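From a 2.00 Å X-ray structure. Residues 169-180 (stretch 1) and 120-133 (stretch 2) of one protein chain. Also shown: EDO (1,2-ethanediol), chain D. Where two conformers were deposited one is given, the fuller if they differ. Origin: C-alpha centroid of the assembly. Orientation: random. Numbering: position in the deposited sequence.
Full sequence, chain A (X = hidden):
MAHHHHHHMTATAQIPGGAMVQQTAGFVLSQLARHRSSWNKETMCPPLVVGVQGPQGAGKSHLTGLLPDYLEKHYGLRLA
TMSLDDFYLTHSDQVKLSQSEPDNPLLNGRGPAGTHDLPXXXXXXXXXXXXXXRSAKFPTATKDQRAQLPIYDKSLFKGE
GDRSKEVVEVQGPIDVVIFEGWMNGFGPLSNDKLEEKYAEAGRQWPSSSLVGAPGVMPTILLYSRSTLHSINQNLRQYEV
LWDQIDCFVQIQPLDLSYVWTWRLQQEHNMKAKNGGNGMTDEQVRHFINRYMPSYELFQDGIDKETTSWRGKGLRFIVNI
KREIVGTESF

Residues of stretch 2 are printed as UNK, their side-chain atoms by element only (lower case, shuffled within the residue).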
# COMPACT_ATOMS: atom_id res chain seq x y z
N GLU A 169 -18.78 -7.29 0.87
CA GLU A 169 -19.41 -7.67 2.13
C GLU A 169 -18.49 -8.59 2.91
O GLU A 169 -18.05 -9.62 2.39
CB GLU A 169 -20.75 -8.36 1.89
CG GLU A 169 -21.89 -7.44 1.48
CD GLU A 169 -22.29 -6.49 2.59
OE1 GLU A 169 -22.13 -6.86 3.78
OE2 GLU A 169 -22.76 -5.38 2.29
N VAL A 170 -18.21 -8.23 4.16
CA VAL A 170 -17.35 -9.03 5.04
C VAL A 170 -18.21 -9.61 6.15
O VAL A 170 -18.98 -8.89 6.79
CB VAL A 170 -16.19 -8.19 5.61
CG1 VAL A 170 -15.35 -9.01 6.60
CG2 VAL A 170 -15.32 -7.66 4.47
N GLN A 171 -18.10 -10.92 6.35
CA GLN A 171 -18.83 -11.63 7.39
C GLN A 171 -17.82 -12.15 8.40
O GLN A 171 -16.97 -12.97 8.05
CB GLN A 171 -19.66 -12.77 6.81
CG GLN A 171 -20.32 -13.66 7.84
CD GLN A 171 -21.37 -12.93 8.65
OE1 GLN A 171 -22.44 -12.60 8.14
NE2 GLN A 171 -21.06 -12.65 9.92
N GLY A 172 -17.91 -11.67 9.63
CA GLY A 172 -17.07 -12.18 10.69
C GLY A 172 -17.54 -13.55 11.12
O GLY A 172 -18.62 -14.02 10.74
N PRO A 173 -16.73 -14.21 11.95
CA PRO A 173 -15.45 -13.74 12.49
C PRO A 173 -14.34 -13.79 11.46
O PRO A 173 -14.48 -14.46 10.44
CB PRO A 173 -15.17 -14.72 13.64
CG PRO A 173 -15.81 -15.99 13.19
CD PRO A 173 -17.08 -15.56 12.46
N ILE A 174 -13.25 -13.06 11.72
CA ILE A 174 -12.13 -12.94 10.79
C ILE A 174 -10.84 -13.22 11.57
O ILE A 174 -10.62 -12.64 12.64
CB ILE A 174 -12.08 -11.53 10.15
CG1 ILE A 174 -13.30 -11.29 9.25
CG2 ILE A 174 -10.80 -11.33 9.35
CD1 ILE A 174 -13.41 -12.24 8.07
N ASP A 175 -10.00 -14.10 11.02
CA ASP A 175 -8.70 -14.37 11.64
C ASP A 175 -7.67 -13.31 11.29
O ASP A 175 -6.86 -12.92 12.14
CB ASP A 175 -8.18 -15.74 11.20
CG ASP A 175 -9.09 -16.88 11.63
OD1 ASP A 175 -9.13 -17.19 12.83
OD2 ASP A 175 -9.75 -17.46 10.75
N VAL A 176 -7.65 -12.87 10.03
CA VAL A 176 -6.55 -12.08 9.49
C VAL A 176 -7.12 -11.04 8.55
O VAL A 176 -7.97 -11.35 7.71
CB VAL A 176 -5.53 -12.96 8.74
CG1 VAL A 176 -4.47 -12.10 8.04
CG2 VAL A 176 -4.89 -13.98 9.69
N VAL A 177 -6.67 -9.79 8.70
CA VAL A 177 -6.93 -8.73 7.73
C VAL A 177 -5.63 -8.45 7.00
O VAL A 177 -4.60 -8.17 7.63
CB VAL A 177 -7.46 -7.46 8.42
CG1 VAL A 177 -7.50 -6.26 7.43
CG2 VAL A 177 -8.87 -7.72 8.99
N ILE A 178 -5.66 -8.58 5.67
CA ILE A 178 -4.56 -8.14 4.82
C ILE A 178 -4.87 -6.70 4.39
O ILE A 178 -5.90 -6.44 3.77
CB ILE A 178 -4.39 -9.06 3.61
CG1 ILE A 178 -4.23 -10.52 4.03
CG2 ILE A 178 -3.20 -8.61 2.75
CD1 ILE A 178 -3.01 -10.78 4.83
N PHE A 179 -3.98 -5.77 4.75
CA PHE A 179 -4.14 -4.35 4.38
C PHE A 179 -2.93 -3.95 3.55
O PHE A 179 -1.84 -3.73 4.09
CB PHE A 179 -4.29 -3.48 5.63
CG PHE A 179 -4.35 -1.97 5.34
CD1 PHE A 179 -4.83 -1.49 4.13
CD2 PHE A 179 -3.90 -1.05 6.28
CE1 PHE A 179 -4.87 -0.10 3.86
CE2 PHE A 179 -3.94 0.32 6.04
CZ PHE A 179 -4.44 0.79 4.82
N GLU A 180 -3.11 -3.88 2.23
CA GLU A 180 -1.99 -3.76 1.30
C GLU A 180 -2.05 -2.44 0.53
O GLU A 180 -3.11 -1.83 0.37
CB GLU A 180 -1.98 -4.91 0.31
CG GLU A 180 -3.26 -5.06 -0.46
CD GLU A 180 -3.04 -5.01 -1.95
OE1 GLU A 180 -2.02 -4.43 -2.37
OE2 GLU A 180 -3.89 -5.56 -2.69
N UNK A 120 -12.64 7.10 5.81
CA UNK A 120 -13.19 5.81 5.40
C UNK A 120 -12.22 4.67 5.71
O UNK A 120 -12.63 3.60 6.17
c UNK A 120 -13.55 5.82 3.91
c UNK A 120 -15.59 4.36 4.11
c UNK A 120 -14.54 4.72 1.86
c UNK A 120 -14.27 4.59 3.36
N UNK A 121 -10.94 4.87 5.42
CA UNK A 121 -9.91 3.91 5.80
C UNK A 121 -9.95 3.61 7.29
O UNK A 121 -9.95 2.44 7.70
c UNK A 121 -8.14 4.19 3.96
c UNK A 121 -7.68 2.74 3.85
c UNK A 121 -7.03 5.16 3.52
c UNK A 121 -8.53 4.45 5.41
N UNK A 122 -9.98 4.65 8.12
CA UNK A 122 -10.01 4.45 9.56
C UNK A 122 -11.30 3.76 9.99
O UNK A 122 -11.26 2.84 10.81
o UNK A 122 -8.82 7.70 12.02
c UNK A 122 -9.83 5.77 10.29
o UNK A 122 -7.50 8.52 10.45
c UNK A 122 -8.24 7.62 10.91
c UNK A 122 -8.46 6.38 10.08
N UNK A 123 -12.44 4.20 9.44
CA UNK A 123 -13.71 3.56 9.78
C UNK A 123 -13.69 2.08 9.42
O UNK A 123 -14.13 1.23 10.21
o UNK A 123 -17.28 4.69 7.44
n UNK A 123 -18.57 4.44 9.25
c UNK A 123 -16.26 3.66 9.38
c UNK A 123 -17.42 4.31 8.60
c UNK A 123 -14.88 4.28 9.09
N UNK A 124 -13.20 1.74 8.23
CA UNK A 124 -13.25 0.34 7.80
C UNK A 124 -12.29 -0.52 8.60
O UNK A 124 -12.63 -1.64 8.99
c UNK A 124 -12.95 0.23 6.31
s UNK A 124 -14.40 0.81 5.32
N UNK A 125 -11.09 -0.02 8.88
CA UNK A 125 -10.14 -0.82 9.64
C UNK A 125 -10.63 -1.01 11.07
O UNK A 125 -10.50 -2.11 11.63
c UNK A 125 -8.76 -0.18 9.60
c UNK A 125 -7.58 -1.08 10.01
c UNK A 125 -6.31 -0.56 9.37
c UNK A 125 -7.81 -2.55 9.61
N UNK A 126 -11.21 0.02 11.68
CA UNK A 126 -11.76 -0.15 13.02
C UNK A 126 -12.93 -1.13 13.01
O UNK A 126 -13.08 -1.95 13.93
c UNK A 126 -12.19 1.19 13.60
N UNK A 127 -13.76 -1.08 11.97
CA UNK A 127 -14.86 -2.03 11.85
C UNK A 127 -14.34 -3.46 11.76
O UNK A 127 -14.84 -4.36 12.44
c UNK A 127 -15.72 -1.68 10.63
c UNK A 127 -19.42 -2.45 11.55
c UNK A 127 -17.08 -2.39 10.59
c UNK A 127 -18.01 -1.90 11.69
n UNK A 127 -20.15 -1.83 10.41
N UNK A 128 -13.35 -3.70 10.89
CA UNK A 128 -12.80 -5.05 10.79
C UNK A 128 -12.18 -5.49 12.11
O UNK A 128 -12.32 -6.66 12.50
c UNK A 128 -11.21 -4.77 7.20
c UNK A 128 -13.18 -6.19 7.87
c UNK A 128 -12.32 -4.99 8.24
c UNK A 128 -11.77 -5.12 9.66
N UNK A 129 -11.53 -4.57 12.82
CA UNK A 129 -10.83 -4.96 14.04
C UNK A 129 -11.78 -5.29 15.19
O UNK A 129 -11.38 -6.00 16.12
c UNK A 129 -8.61 -3.80 13.54
c UNK A 129 -6.89 -2.80 15.10
c UNK A 129 -7.72 -2.60 13.84
n UNK A 129 -5.55 -3.37 14.80
c UNK A 129 -9.85 -3.86 14.45
N UNK A 130 -13.03 -4.82 15.15
CA UNK A 130 -14.04 -5.18 16.13
C UNK A 130 -14.97 -6.28 15.63
O UNK A 130 -15.96 -6.60 16.30
o UNK A 130 -15.70 -3.54 15.44
c UNK A 130 -14.86 -3.95 16.51
N UNK A 131 -14.68 -6.87 14.46
CA UNK A 131 -15.66 -7.77 13.84
C UNK A 131 -15.81 -9.10 14.59
O UNK A 131 -16.82 -9.80 14.39
c UNK A 131 -16.52 -8.34 11.53
c UNK A 131 -14.19 -9.05 12.22
c UNK A 131 -16.29 -8.14 10.04
c UNK A 131 -15.29 -7.98 12.36
N UNK A 132 -14.87 -9.47 15.46
CA UNK A 132 -15.02 -10.71 16.22
C UNK A 132 -15.72 -10.50 17.56
O UNK A 132 -15.96 -11.48 18.28
n UNK A 132 -11.59 -11.74 15.27
o UNK A 132 -13.53 -11.90 14.16
c UNK A 132 -12.92 -11.69 15.20
c UNK A 132 -13.65 -11.36 16.48
N UNK A 133 -16.05 -9.26 17.91
CA UNK A 133 -16.67 -8.98 19.19
C UNK A 133 -18.04 -9.63 19.27
O UNK A 133 -18.80 -9.63 18.29
c UNK A 133 -15.49 -6.79 19.67
o UNK A 133 -15.51 -5.56 19.87
o UNK A 133 -14.45 -7.48 19.67
c UNK A 133 -16.82 -7.48 19.42
C1 EDO D . 2.63 -6.28 -3.73
O1 EDO D . 3.40 -5.55 -4.70
C2 EDO D . 1.24 -5.66 -3.59
O2 EDO D . 1.22 -4.71 -2.53

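Position 120 carries four carbons forked at the second and lies beyond reach of stretch 1; the fork marks leucine, L120. Position 121 repeats that pattern, its CA-to-CB bond sideways but its end nearer, one terminal carbon lying 3.9 Å from F179 CZ: L121. At 122, three carbons end in two oxygens, a carboxylate without a partner here, hence E122. At 123 the third carbon bears one oxygen and one nitrogen, an amide, so Q123, extended and exposed. Position 124 has one carbon and a sulfur: C124, buried but out of reach.

Position 125 is another four-carbon side chain forked at the second, directed toward the strand, with one tip 3.9 Å from F179 CD2 and the other 4.3 Å from V177 CG1. It is L125, its chi2 of 34° lying between wells. A single carbon at 126 gives A126. Four carbons in a row ending in nitrogen make 127 a lysine, K127, exposed. Position 128, four carbons forked at the second, points toward stretch 1; its CB lies 4.0 Å from V177 CG2, and a terminal carbon 3.8 Å from V170 CG1. This is L128. Position 129 has four carbons in a row ending in nitrogen, its CA-to-CB bond directed away from stretch 1, which gives K129, its amine hydrogen-bonded elsewhere in the structure.

At 130, one carbon and one oxygen identify serine, S130, the first residue to leave helical phi/psi. Position 131 has four carbons forked at the first, one arm two carbons long, which defines isoleucine, I131. Its CD1 is 3.7 Å from V170 CG1, and its CG2 3.8 Å from I174 CG1. Position 132 has two carbons, the second bearing one oxygen and one nitrogen; the oxygen accepts from I174 N at 2.7 Å, and the nitrogen donates to I174 O at 2.9 Å. That short amide is N132. Position 133 has two carbons and two oxygens, out of reach: D133, closing a type I turn begun at S130.

The contact combines apolar packing with a polar clamp. Helix 120-129 runs nearly antiparallel to strand 176-180 (161°, closest approach 10.1 Å), so L121, L125 and L128 meet F179 and V177 in reverse order. Beyond the helix, the N132 amide binds both backbone polar groups of I174, with N-H...acceptor angles of 165° and 159°. Close approach here suits G172: an ideal CB on it would sit 2.9 Å from I131 O, a clash. P173, preceded by a cis peptide bond, brings its CA within 3.1 Å of N132 OD1.

Stretch 2 120-133: LLEQCLAKLKSIND
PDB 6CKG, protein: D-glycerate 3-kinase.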